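Local coordinates for protein Succinylglutamatedesuccinylase/aspartoacylase (Rhodobacter sphaeroides 2.4.1, PDB 3CDX) that probably hydrolyses non-peptide carbon-nitrogen bonds in linear amides, as a metal-dependent hydrolase of the succinylglutamate desuccinylase/aspartoacylase family, and binds a calcium ion, at residues R231-N235 and P247-Q251; G53-L57 and V236-V242; T275-T281 and T293-F299; S9-C13 and M129-F133. One frame throughout, in Å; residues are numbered along the deposited sequence.

Contact 1 (R231-N235 and P247-Q251); sequences RGILN and PETAQ
Residues 231-235 form one turn of helix 223-239, with Asn235 N bonded to Arg231 O at 2.9 Å. Residues 247-251 are an extended, irregular segment that runs back past this turn after the chain has reversed; the backbones come closest at Asn235 and Pro247, CA to CA 4.4 Å. Side-chain to backbone hydrogen bonds dominate. Asn235 (chi1 m, chi2 near 0°) presents its amide to both backbone polar groups of Glu248: Glu248 N donates to Asn235 OD1 at 2.9 Å, and Asn235 ND2 donates to Glu248 O at 2.7 Å. One turn earlier, Arg231, extended (t, t) and then bent at chi3 (p), gives both ends of its guanidinium to one carbonyl, with NH1 to Ala250 O 2.8 Å and NH2 to Ala250 O 3.2 Å. Gly183 O, just past helix 169-182, also accepts from Arg231 NH2 and Gln251 NE2. The remaining touches are van der Waals: Asn235 CG lies 3.7 Å from Pro247 CB, and Glu248 CG is 3.8 Å from Arg231 NH1. Across this surface contact the helix supplies side-chain amide and guanidinium groups and the loop supplies backbone N and O, so the pairing depends on the loop's backbone path.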
loop_
_atom_site.group_PDB
_atom_site.type_symbol
_atom_site.label_atom_id
_atom_site.label_comp_id
_atom_site.label_asym_id
_atom_site.label_seq_id
_atom_site.Cartn_x
_atom_site.Cartn_y
_atom_site.Cartn_z
ATOM N N ARG A 231 -6.313 -37.534 14.145
ATOM C CA ARG A 231 -7.172 -38.626 14.658
ATOM C C ARG A 231 -8.665 -38.402 14.301
ATOM O O ARG A 231 -9.362 -39.333 13.964
ATOM C CB ARG A 231 -6.974 -38.795 16.168
ATOM C CG ARG A 231 -7.660 -40.039 16.778
ATOM C CD ARG A 231 -7.533 -40.100 18.281
ATOM N NE ARG A 231 -8.413 -39.159 18.953
ATOM C CZ ARG A 231 -8.559 -39.095 20.274
ATOM N NH1 ARG A 231 -7.899 -39.932 21.058
ATOM N NH2 ARG A 231 -9.385 -38.228 20.809
ATOM N N GLY A 232 -9.152 -37.166 14.395
ATOM C CA GLY A 232 -10.589 -36.917 14.229
ATOM C C GLY A 232 -11.087 -37.255 12.850
ATOM O O GLY A 232 -12.224 -37.723 12.693
ATOM N N ILE A 233 -10.265 -36.987 11.831
ATOM C CA ILE A 233 -10.687 -37.266 10.475
ATOM C C ILE A 233 -10.695 -38.758 10.152
ATOM O O ILE A 233 -11.586 -39.214 9.437
ATOM C CB ILE A 233 -9.965 -36.392 9.389
ATOM C CG1 ILE A 233 -8.453 -36.648 9.313
ATOM C CG2 ILE A 233 -10.265 -34.882 9.654
ATOM C CD1 ILE A 233 -7.728 -35.805 8.205
ATOM N N LEU A 234 -9.718 -39.498 10.683
ATOM C CA LEU A 234 -9.729 -40.973 10.621
ATOM C C LEU A 234 -10.960 -41.533 11.325
ATOM O O LEU A 234 -11.653 -42.358 10.759
ATOM C CB LEU A 234 -8.489 -41.572 11.293
ATOM C CG LEU A 234 -7.162 -41.500 10.558
ATOM C CD1 LEU A 234 -6.059 -42.009 11.496
ATOM C CD2 LEU A 234 -7.192 -42.287 9.253
ATOM N N ASN A 235 -11.202 -41.076 12.558
ATOM C CA ASN A 235 -12.401 -41.421 13.324
ATOM C C ASN A 235 -13.690 -41.145 12.557
ATOM O O ASN A 235 -14.626 -41.951 12.589
ATOM C CB ASN A 235 -12.474 -40.626 14.626
ATOM C CG ASN A 235 -11.551 -41.147 15.713
ATOM O OD1 ASN A 235 -10.875 -42.159 15.555
ATOM N ND2 ASN A 235 -11.509 -40.425 16.826
ATOM N N PRO A 247 -13.869 -45.502 16.056
ATOM C CA PRO A 247 -13.231 -44.263 16.536
ATOM C C PRO A 247 -12.453 -44.419 17.852
ATOM O O PRO A 247 -12.869 -45.166 18.746
ATOM C CB PRO A 247 -14.416 -43.331 16.734
ATOM C CG PRO A 247 -15.370 -43.787 15.673
ATOM C CD PRO A 247 -15.298 -45.285 15.768
ATOM N N GLU A 248 -11.321 -43.726 17.945
ATOM C CA GLU A 248 -10.590 -43.581 19.202
ATOM C C GLU A 248 -10.856 -42.191 19.794
ATOM O O GLU A 248 -10.536 -41.143 19.188
ATOM C CB GLU A 248 -9.089 -43.871 19.027
ATOM C CG GLU A 248 -8.247 -43.616 20.319
ATOM C CD GLU A 248 -8.785 -44.386 21.551
ATOM O OE1 GLU A 248 -8.640 -45.628 21.586
ATOM O OE2 GLU A 248 -9.348 -43.764 22.479
ATOM N N THR A 249 -11.456 -42.189 20.976
ATOM C CA THR A 249 -12.032 -40.979 21.553
ATOM C C THR A 249 -11.514 -40.691 22.959
ATOM O O THR A 249 -12.011 -39.775 23.631
ATOM C CB THR A 249 -13.579 -41.070 21.572
ATOM O OG1 THR A 249 -13.997 -42.149 22.414
ATOM C CG2 THR A 249 -14.163 -41.289 20.154
ATOM N N ALA A 250 -10.545 -41.492 23.415
ATOM C CA ALA A 250 -9.874 -41.292 24.701
ATOM C C ALA A 250 -9.236 -39.903 24.698
ATOM O O ALA A 250 -8.677 -39.474 23.702
ATOM C CB ALA A 250 -8.799 -42.386 24.940
ATOM N N GLN A 251 -9.353 -39.202 25.811
ATOM C CA GLN A 251 -8.859 -37.845 25.904
ATOM C C GLN A 251 -7.598 -37.849 26.738
ATOM O O GLN A 251 -7.408 -38.742 27.589
ATOM C CB GLN A 251 -9.929 -36.937 26.513
ATOM C CG GLN A 251 -11.243 -36.954 25.709
ATOM C CD GLN A 251 -11.057 -36.481 24.273
ATOM O OE1 GLN A 251 -10.283 -35.552 23.998
ATOM N NE2 GLN A 251 -11.737 -37.133 23.350
#

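Contact 2 (G53-L57 and V236-V242); sequences GPTVL and VLKHMGV
Val56, Pro54 and Met240 bear most of this contact, which has no hydrogen bond across it. Residues 55-57 are extended, at the start of strand 55-60, and residues 236-242 are the last turn of helix 223-239 and its exit; the closest CA atoms are those of Val56 and Leu237, 7.2 Å apart. Val56 (chi1 t) points at the helix: its CB lies 3.7 Å from Leu237 CD2, and its CG2 4.3 Å from Met240 CG and 4.1 Å from Val242 CG2. Pro54, two residues back on the same side, sets its CG 3.9 Å from Met240 CE and 3.9 Å from Val242 CG2. Met240, coiled m, m, m, thus reaches both. Gly241, at positive phi (77°), belongs to a Schellman motif at the helix C-terminus, with Val242 N to Leu237 O 2.9 Å and Gly241 N to Lys238 O 3.0 Å. A helix end laid on parallel strands 87-92, 55-60 and 144-148 is characteristic of the alpha/beta core of the zinc-carboxypeptidase-like (M14) fold.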
loop_
_atom_site.group_PDB
_atom_site.type_symbol
_atom_site.label_atom_id
_atom_site.label_comp_id
_atom_site.label_asym_id
_atom_site.label_seq_id
_atom_site.Cartn_x
_atom_site.Cartn_y
_atom_site.Cartn_z
ATOM N N GLY A 53 -20.082 -46.995 -0.510
ATOM C CA GLY A 53 -20.251 -46.228 0.742
ATOM C C GLY A 53 -20.500 -44.751 0.505
ATOM O O GLY A 53 -20.618 -44.324 -0.651
ATOM N N PRO A 54 -20.616 -43.977 1.600
ATOM C CA PRO A 54 -20.912 -42.549 1.553
ATOM C C PRO A 54 -19.674 -41.727 1.167
ATOM O O PRO A 54 -18.534 -42.260 1.123
ATOM C CB PRO A 54 -21.366 -42.237 2.981
ATOM C CG PRO A 54 -20.663 -43.227 3.832
ATOM C CD PRO A 54 -20.508 -44.473 2.988
ATOM N N THR A 55 -19.899 -40.451 0.844
ATOM C CA THR A 55 -18.784 -39.591 0.470
ATOM C C THR A 55 -18.480 -38.700 1.661
ATOM O O THR A 55 -19.383 -38.052 2.173
ATOM C CB THR A 55 -19.091 -38.753 -0.792
ATOM O OG1 THR A 55 -19.163 -39.615 -1.946
ATOM C CG2 THR A 55 -17.975 -37.660 -1.034
ATOM N N VAL A 56 -17.209 -38.678 2.085
ATOM C CA VAL A 56 -16.751 -37.753 3.126
ATOM C C VAL A 56 -15.910 -36.643 2.524
ATOM O O VAL A 56 -14.905 -36.896 1.890
ATOM C CB VAL A 56 -15.927 -38.491 4.218
ATOM C CG1 VAL A 56 -15.365 -37.502 5.225
ATOM C CG2 VAL A 56 -16.798 -39.597 4.895
ATOM N N LEU A 57 -16.323 -35.396 2.737
ATOM C CA LEU A 57 -15.567 -34.268 2.197
ATOM C C LEU A 57 -14.842 -33.562 3.327
ATOM O O LEU A 57 -15.471 -33.138 4.308
ATOM C CB LEU A 57 -16.478 -33.323 1.414
ATOM C CG LEU A 57 -15.976 -31.907 1.072
ATOM C CD1 LEU A 57 -14.821 -31.905 0.043
ATOM C CD2 LEU A 57 -17.144 -31.041 0.620
ATOM N N VAL A 236 -13.755 -40.007 11.868
ATOM C CA VAL A 236 -14.949 -39.680 11.140
ATOM C C VAL A 236 -15.132 -40.723 10.022
ATOM O O VAL A 236 -16.248 -41.187 9.777
ATOM C CB VAL A 236 -14.953 -38.259 10.584
ATOM C CG1 VAL A 236 -15.890 -38.202 9.420
ATOM C CG2 VAL A 236 -15.434 -37.241 11.687
ATOM N N LEU A 237 -14.034 -41.096 9.365
ATOM C CA LEU A 237 -14.101 -42.089 8.282
ATOM C C LEU A 237 -14.552 -43.471 8.786
ATOM O O LEU A 237 -15.274 -44.199 8.085
ATOM C CB LEU A 237 -12.737 -42.229 7.619
ATOM C CG LEU A 237 -12.205 -41.049 6.794
ATOM C CD1 LEU A 237 -10.895 -41.459 6.056
ATOM C CD2 LEU A 237 -13.250 -40.504 5.810
ATOM N N LYS A 238 -14.059 -43.832 9.968
ATOM C CA LYS A 238 -14.430 -45.064 10.655
ATOM C C LYS A 238 -15.913 -45.043 11.036
ATOM O O LYS A 238 -16.631 -46.000 10.746
ATOM C CB LYS A 238 -13.521 -45.308 11.878
ATOM C CG LYS A 238 -12.070 -45.556 11.469
ATOM C CD LYS A 238 -11.191 -45.666 12.679
ATOM C CE LYS A 238 -9.792 -46.106 12.299
ATOM N NZ LYS A 238 -8.870 -45.829 13.484
ATOM N N HIS A 239 -16.360 -43.932 11.633
ATOM C CA HIS A 239 -17.752 -43.700 11.966
ATOM C C HIS A 239 -18.644 -43.890 10.754
ATOM O O HIS A 239 -19.731 -44.444 10.840
ATOM C CB HIS A 239 -17.938 -42.290 12.498
ATOM C CG HIS A 239 -19.367 -41.907 12.747
ATOM N ND1 HIS A 239 -20.107 -42.426 13.789
ATOM C CD2 HIS A 239 -20.180 -41.030 12.113
ATOM C CE1 HIS A 239 -21.321 -41.898 13.779
ATOM N NE2 HIS A 239 -21.390 -41.038 12.779
ATOM N N MET A 240 -18.194 -43.437 9.606
ATOM C CA MET A 240 -19.090 -43.472 8.474
ATOM C C MET A 240 -19.027 -44.808 7.746
ATOM O O MET A 240 -19.794 -45.026 6.799
ATOM C CB MET A 240 -18.805 -42.297 7.527
ATOM C CG MET A 240 -19.194 -40.956 8.142
ATOM S SD MET A 240 -20.949 -40.590 8.340
ATOM C CE MET A 240 -21.389 -40.550 6.598
ATOM N N GLY A 241 -18.107 -45.672 8.195
ATOM C CA GLY A 241 -17.884 -47.001 7.619
ATOM C C GLY A 241 -17.122 -47.003 6.311
ATOM O O GLY A 241 -17.239 -47.939 5.511
ATOM N N VAL A 242 -16.320 -45.958 6.090
ATOM C CA VAL A 242 -15.552 -45.792 4.846
ATOM C C VAL A 242 -14.193 -46.501 4.960
ATOM O O VAL A 242 -13.664 -47.002 3.988
ATOM C CB VAL A 242 -15.421 -44.269 4.467
ATOM C CG1 VAL A 242 -14.525 -44.045 3.261
ATOM C CG2 VAL A 242 -16.788 -43.686 4.228
#

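Contact 3 (T275-T281 and T293-F299); sequences TGLFEPT and TAGWIHF
Glu279 OE1 accepts a hydrogen bond from His298 NE2 at 2.8 Å, a His-carboxylate pair bridging two antiparallel strands, and Thr281 OG1 donates to Thr293 O at 2.7 Å. The backbone pairs Leu277 with His298 (Leu277 N to His298 O 3.1 Å, His298 N to Leu277 O 2.8 Å) and Glu279 with Trp296 (Glu279 N to Trp296 O 2.8 Å, Trp296 N to Glu279 O 2.9 Å), both hydrogen-bonded; Phe278-Ile297 and Pro280-Gly295 are non-hydrogen-bonded, CA to CA 4.3 and 4.1 Å. Thr281 N to Ala294 O, 3.0 Å, follows. The axes lie 4.3 Å apart at 160°. On the Phe278 face, that ring (chi1 t) reaches across, CD1 to Ile297 CG1 4.1 Å; on the other, Trp296 (m) comes near Thr281, CZ3 to CG2 3.8 Å. Ala294 and Gly295 form a classic beta bulge opposite Leu310. These are the middle strands of a four-strand antiparallel sheet, between 308-311 and 326-327, and Leu277, Glu279 and His298 pack on Gln70 and Ile71 of a second subunit.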
loop_
_atom_site.group_PDB
_atom_site.type_symbol
_atom_site.label_atom_id
_atom_site.label_comp_id
_atom_site.label_asym_id
_atom_site.label_seq_id
_atom_site.Cartn_x
_atom_site.Cartn_y
_atom_site.Cartn_z
ATOM N N THR A 275 -10.312 0.362 22.900
ATOM C CA THR A 275 -9.038 -0.074 22.329
ATOM C C THR A 275 -7.893 0.052 23.353
ATOM O O THR A 275 -7.716 1.090 23.989
ATOM C CB THR A 275 -8.775 0.689 21.036
ATOM O OG1 THR A 275 -9.815 0.350 20.110
ATOM C CG2 THR A 275 -7.393 0.312 20.416
ATOM N N GLY A 276 -7.154 -1.026 23.568
ATOM C CA GLY A 276 -5.954 -0.932 24.373
ATOM C C GLY A 276 -5.270 -2.275 24.492
ATOM O O GLY A 276 -5.529 -3.165 23.701
ATOM N N LEU A 277 -4.417 -2.415 25.499
ATOM C CA LEU A 277 -3.604 -3.606 25.703
ATOM C C LEU A 277 -4.289 -4.514 26.731
ATOM O O LEU A 277 -4.297 -4.241 27.950
ATOM C CB LEU A 277 -2.169 -3.209 26.133
ATOM C CG LEU A 277 -1.180 -4.323 26.573
ATOM C CD1 LEU A 277 -1.263 -5.568 25.709
ATOM C CD2 LEU A 277 0.271 -3.812 26.601
ATOM N N PHE A 278 -4.860 -5.593 26.226
ATOM C CA PHE A 278 -5.598 -6.499 27.074
ATOM C C PHE A 278 -4.771 -7.615 27.693
ATOM O O PHE A 278 -4.186 -8.435 26.988
ATOM C CB PHE A 278 -6.816 -7.075 26.352
ATOM C CG PHE A 278 -7.574 -8.076 27.177
ATOM C CD1 PHE A 278 -8.434 -7.646 28.179
ATOM C CD2 PHE A 278 -7.400 -9.446 26.968
ATOM C CE1 PHE A 278 -9.128 -8.572 28.981
ATOM C CE2 PHE A 278 -8.089 -10.386 27.749
ATOM C CZ PHE A 278 -8.951 -9.943 28.761
ATOM N N GLU A 279 -4.785 -7.647 29.030
ATOM C CA GLU A 279 -4.096 -8.642 29.849
ATOM C C GLU A 279 -5.149 -9.632 30.382
ATOM O O GLU A 279 -6.013 -9.229 31.207
ATOM C CB GLU A 279 -3.399 -7.962 31.047
ATOM C CG GLU A 279 -2.741 -8.963 32.004
ATOM C CD GLU A 279 -2.394 -8.362 33.347
ATOM O OE1 GLU A 279 -2.408 -7.144 33.480
ATOM O OE2 GLU A 279 -2.063 -9.107 34.257
ATOM N N PRO A 280 -5.100 -10.900 29.921
ATOM C CA PRO A 280 -6.079 -11.865 30.391
ATOM C C PRO A 280 -5.706 -12.470 31.751
ATOM O O PRO A 280 -4.539 -12.419 32.170
ATOM C CB PRO A 280 -6.022 -12.955 29.329
ATOM C CG PRO A 280 -4.559 -12.929 28.850
ATOM C CD PRO A 280 -4.170 -11.477 28.915
ATOM N N THR A 281 -6.709 -13.031 32.425
ATOM C CA THR A 281 -6.513 -13.805 33.632
ATOM C C THR A 281 -6.516 -15.296 33.381
ATOM O O THR A 281 -6.013 -16.036 34.213
ATOM C CB THR A 281 -7.606 -13.492 34.723
ATOM O OG1 THR A 281 -8.905 -13.699 34.182
ATOM C CG2 THR A 281 -7.510 -12.087 35.182
ATOM N N THR A 293 -12.920 -11.613 37.475
ATOM C CA THR A 293 -12.073 -10.826 36.575
ATOM C C THR A 293 -11.613 -11.616 35.343
ATOM O O THR A 293 -11.048 -12.700 35.462
ATOM C CB THR A 293 -10.879 -10.200 37.339
ATOM O OG1 THR A 293 -11.400 -9.364 38.379
ATOM C CG2 THR A 293 -10.025 -9.311 36.424
ATOM N N ALA A 294 -11.912 -11.074 34.160
ATOM C CA ALA A 294 -11.487 -11.706 32.893
ATOM C C ALA A 294 -10.116 -11.173 32.427
ATOM O O ALA A 294 -9.367 -11.894 31.733
ATOM C CB ALA A 294 -12.550 -11.540 31.802
ATOM N N GLY A 295 -9.785 -9.956 32.858
ATOM C CA GLY A 295 -8.526 -9.291 32.524
ATOM C C GLY A 295 -8.744 -7.801 32.545
ATOM O O GLY A 295 -9.789 -7.346 33.010
ATOM N N TRP A 296 -7.758 -7.047 32.058
ATOM C CA TRP A 296 -7.709 -5.586 32.139
ATOM C C TRP A 296 -7.200 -4.996 30.827
ATOM O O TRP A 296 -6.263 -5.524 30.203
ATOM C CB TRP A 296 -6.722 -5.117 33.242
ATOM C CG TRP A 296 -7.006 -5.603 34.615
ATOM C CD1 TRP A 296 -7.779 -4.972 35.563
ATOM C CD2 TRP A 296 -6.545 -6.820 35.212
ATOM N NE1 TRP A 296 -7.813 -5.728 36.717
ATOM C CE2 TRP A 296 -7.076 -6.867 36.529
ATOM C CE3 TRP A 296 -5.716 -7.872 34.770
ATOM C CZ2 TRP A 296 -6.807 -7.919 37.404
ATOM C CZ3 TRP A 296 -5.469 -8.918 35.612
ATOM C CH2 TRP A 296 -6.008 -8.944 36.928
ATOM N N ILE A 297 -7.803 -3.881 30.432
ATOM C CA ILE A 297 -7.316 -3.162 29.269
ATOM C C ILE A 297 -6.464 -2.033 29.807
ATOM O O ILE A 297 -6.981 -1.158 30.522
ATOM C CB ILE A 297 -8.455 -2.570 28.441
ATOM C CG1 ILE A 297 -9.315 -3.680 27.815
ATOM C CG2 ILE A 297 -7.902 -1.566 27.448
ATOM C CD1 ILE A 297 -10.566 -3.146 27.036
ATOM N N HIS A 298 -5.170 -2.088 29.481
ATOM C CA HIS A 298 -4.203 -1.106 29.909
ATOM C C HIS A 298 -4.173 0.010 28.881
ATOM O O HIS A 298 -4.330 -0.248 27.653
ATOM C CB HIS A 298 -2.814 -1.766 30.065
ATOM C CG HIS A 298 -2.754 -2.840 31.119
ATOM N ND1 HIS A 298 -2.306 -2.598 32.403
ATOM C CD2 HIS A 298 -3.101 -4.151 31.089
ATOM C CE1 HIS A 298 -2.372 -3.715 33.110
ATOM N NE2 HIS A 298 -2.852 -4.672 32.338
ATOM N N PHE A 299 -3.997 1.249 29.373
ATOM C CA PHE A 299 -3.825 2.428 28.525
ATOM C C PHE A 299 -2.384 2.913 28.605
ATOM O O PHE A 299 -2.062 3.918 29.270
ATOM C CB PHE A 299 -4.870 3.505 28.859
ATOM C CG PHE A 299 -6.277 2.953 28.839
ATOM C CD1 PHE A 299 -6.916 2.685 27.608
ATOM C CD2 PHE A 299 -6.912 2.598 30.030
ATOM C CE1 PHE A 299 -8.194 2.099 27.570
ATOM C CE2 PHE A 299 -8.205 2.046 30.014
ATOM C CZ PHE A 299 -8.848 1.788 28.792
#

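Contact 4 (S9-C13 and M129-F133); sequences SRIAC and MLAHF
Ile11 is the main bump of the N-terminal segment 9-13, an irregular run that lies against residues 129-133 of helix 126-138. Its side chain (m, t) enters the hollow between Met129, Leu130 and Phe133: CG1 lies 3.8 Å from Met129 CG, and CD1, the tip, is 3.8 Å from Leu130 CD1 and 3.7 Å from Phe133 CB. The remaining branch, CG2, sits almost squarely over the Phe133 ring, 3.9 Å from its centroid and 8° off the normal, a CH-pi contact. Both Met129 and Phe133 have chi1 t, one turn apart, and form the walls of this hollow. The closest backbones are at Ser9 and Phe133, CA to CA 6.0 Å. Ser9 makes an ST turn, its OG accepting from Ile11 N at 3.0 Å, and the CB of Ile11 points toward the helix; the N-terminal segment is laid over helix 126-138 of the catalytic domain beside strand 21-30, where Ala27 also touches Ile11. Beside this, Ser9 OG is 3.7 Å from Phe133 CD1, and Cys13 CB flanks the ring at 4.4 Å from Phe133 CZ. A water fills the remaining gap, 2.8 Å from Ser9 OG, 2.6 Å from Met129 O, to which it donates, and 2.8 Å from His132 ND1.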
loop_
_atom_site.group_PDB
_atom_site.type_symbol
_atom_site.label_atom_id
_atom_site.label_comp_id
_atom_site.label_asym_id
_atom_site.label_seq_id
_atom_site.Cartn_x
_atom_site.Cartn_y
_atom_site.Cartn_z
ATOM N N SER A 9 -18.876 -22.947 -13.453
ATOM C CA SER A 9 -17.512 -22.474 -12.933
ATOM C C SER A 9 -16.389 -22.262 -13.959
ATOM O O SER A 9 -16.122 -23.107 -14.810
ATOM C CB SER A 9 -16.973 -23.362 -11.784
ATOM O OG SER A 9 -15.876 -22.719 -11.132
ATOM N N ARG A 10 -15.694 -21.142 -13.813
ATOM C CA ARG A 10 -14.463 -20.876 -14.565
ATOM C C ARG A 10 -13.276 -21.682 -13.987
ATOM O O ARG A 10 -12.237 -21.834 -14.648
ATOM C CB ARG A 10 -14.132 -19.388 -14.514
ATOM C CG ARG A 10 -15.253 -18.429 -14.997
ATOM C CD ARG A 10 -14.816 -16.955 -14.836
ATOM N NE ARG A 10 -13.562 -16.737 -15.598
ATOM C CZ ARG A 10 -12.562 -15.928 -15.232
ATOM N NH1 ARG A 10 -12.644 -15.195 -14.112
ATOM N NH2 ARG A 10 -11.477 -15.855 -15.992
ATOM N N ILE A 11 -13.416 -22.168 -12.753
ATOM C CA ILE A 11 -12.396 -23.012 -12.135
ATOM C C ILE A 11 -12.444 -24.391 -12.789
ATOM O O ILE A 11 -13.465 -25.048 -12.752
ATOM C CB ILE A 11 -12.571 -23.132 -10.589
ATOM C CG1 ILE A 11 -12.683 -21.738 -9.972
ATOM C CG2 ILE A 11 -11.424 -23.982 -9.975
ATOM C CD1 ILE A 11 -12.377 -21.652 -8.480
ATOM N N ALA A 12 -11.344 -24.816 -13.395
ATOM C CA ALA A 12 -11.335 -26.036 -14.183
ATOM C C ALA A 12 -10.780 -27.178 -13.347
ATOM O O ALA A 12 -9.805 -26.993 -12.623
ATOM C CB ALA A 12 -10.475 -25.841 -15.450
ATOM N N CYS A 13 -11.383 -28.352 -13.461
ATOM C CA CYS A 13 -10.849 -29.544 -12.823
ATOM C C CYS A 13 -11.097 -30.711 -13.752
ATOM O O CYS A 13 -12.196 -30.864 -14.285
ATOM C CB CYS A 13 -11.514 -29.789 -11.463
ATOM S SG CYS A 13 -10.767 -31.059 -10.452
ATOM N N MET A 129 -15.675 -16.455 -6.667
ATOM C CA MET A 129 -15.663 -17.522 -7.684
ATOM C C MET A 129 -15.207 -18.867 -7.073
ATOM O O MET A 129 -15.724 -19.962 -7.386
ATOM C CB MET A 129 -14.734 -17.068 -8.840
ATOM C CG MET A 129 -14.112 -18.196 -9.666
ATOM S SD MET A 129 -12.851 -17.715 -10.909
ATOM C CE MET A 129 -11.384 -18.064 -9.856
ATOM N N LEU A 130 -14.239 -18.778 -6.176
ATOM C CA LEU A 130 -13.796 -19.952 -5.439
ATOM C C LEU A 130 -14.889 -20.453 -4.478
ATOM O O LEU A 130 -15.102 -21.642 -4.362
ATOM C CB LEU A 130 -12.454 -19.674 -4.701
ATOM C CG LEU A 130 -11.897 -20.828 -3.866
ATOM C CD1 LEU A 130 -11.711 -22.123 -4.778
ATOM C CD2 LEU A 130 -10.584 -20.379 -3.199
ATOM N N ALA A 131 -15.582 -19.559 -3.789
ATOM C CA ALA A 131 -16.657 -19.994 -2.914
ATOM C C ALA A 131 -17.726 -20.710 -3.755
ATOM O O ALA A 131 -18.232 -21.736 -3.348
ATOM C CB ALA A 131 -17.250 -18.826 -2.167
ATOM N N HIS A 132 -18.063 -20.169 -4.938
ATOM C CA HIS A 132 -19.064 -20.818 -5.799
ATOM C C HIS A 132 -18.658 -22.237 -6.245
ATOM O O HIS A 132 -19.460 -23.190 -6.174
ATOM C CB HIS A 132 -19.415 -19.945 -7.009
ATOM C CG HIS A 132 -20.220 -20.665 -8.055
ATOM N ND1 HIS A 132 -19.638 -21.268 -9.154
ATOM C CD2 HIS A 132 -21.558 -20.884 -8.162
ATOM C CE1 HIS A 132 -20.583 -21.838 -9.887
ATOM N NE2 HIS A 132 -21.756 -21.620 -9.310
ATOM N N PHE A 133 -17.410 -22.399 -6.675
ATOM C CA PHE A 133 -16.893 -23.724 -7.081
ATOM C C PHE A 133 -17.027 -24.721 -5.943
ATOM O O PHE A 133 -17.407 -25.852 -6.159
ATOM C CB PHE A 133 -15.422 -23.605 -7.527
ATOM C CG PHE A 133 -14.724 -24.948 -7.816
ATOM C CD1 PHE A 133 -14.928 -25.619 -9.030
ATOM C CD2 PHE A 133 -13.866 -25.516 -6.881
ATOM C CE1 PHE A 133 -14.305 -26.828 -9.301
ATOM C CE2 PHE A 133 -13.226 -26.753 -7.144
ATOM C CZ PHE A 133 -13.450 -27.406 -8.364
HETATM O O HOH W 1 -16.967 -20.650 -9.621
#

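Overall arrangement
Contacts 1 and 2 share helix 223-239 and touch, with centres 13 Å apart: Pro247 CG of contact 1 is 4.2 Å from His239 N of contact 2, so the loop leaving the helix also folds back on its last turn. Contact 4 belongs to the same catalytic core, its centre 25 Å from that of contact 2 and the nearest atoms about 9 Å away. It approaches the metal site: the side chain of Leu130 is about 13 Å from the bound calcium, held by His63, Glu66 and His149; contacts 1 to 3 lie away from it. Contact 3 stands apart in the C-terminal beta region, with centres 37, 45 and 43 Å from those of contacts 1, 2 and 4.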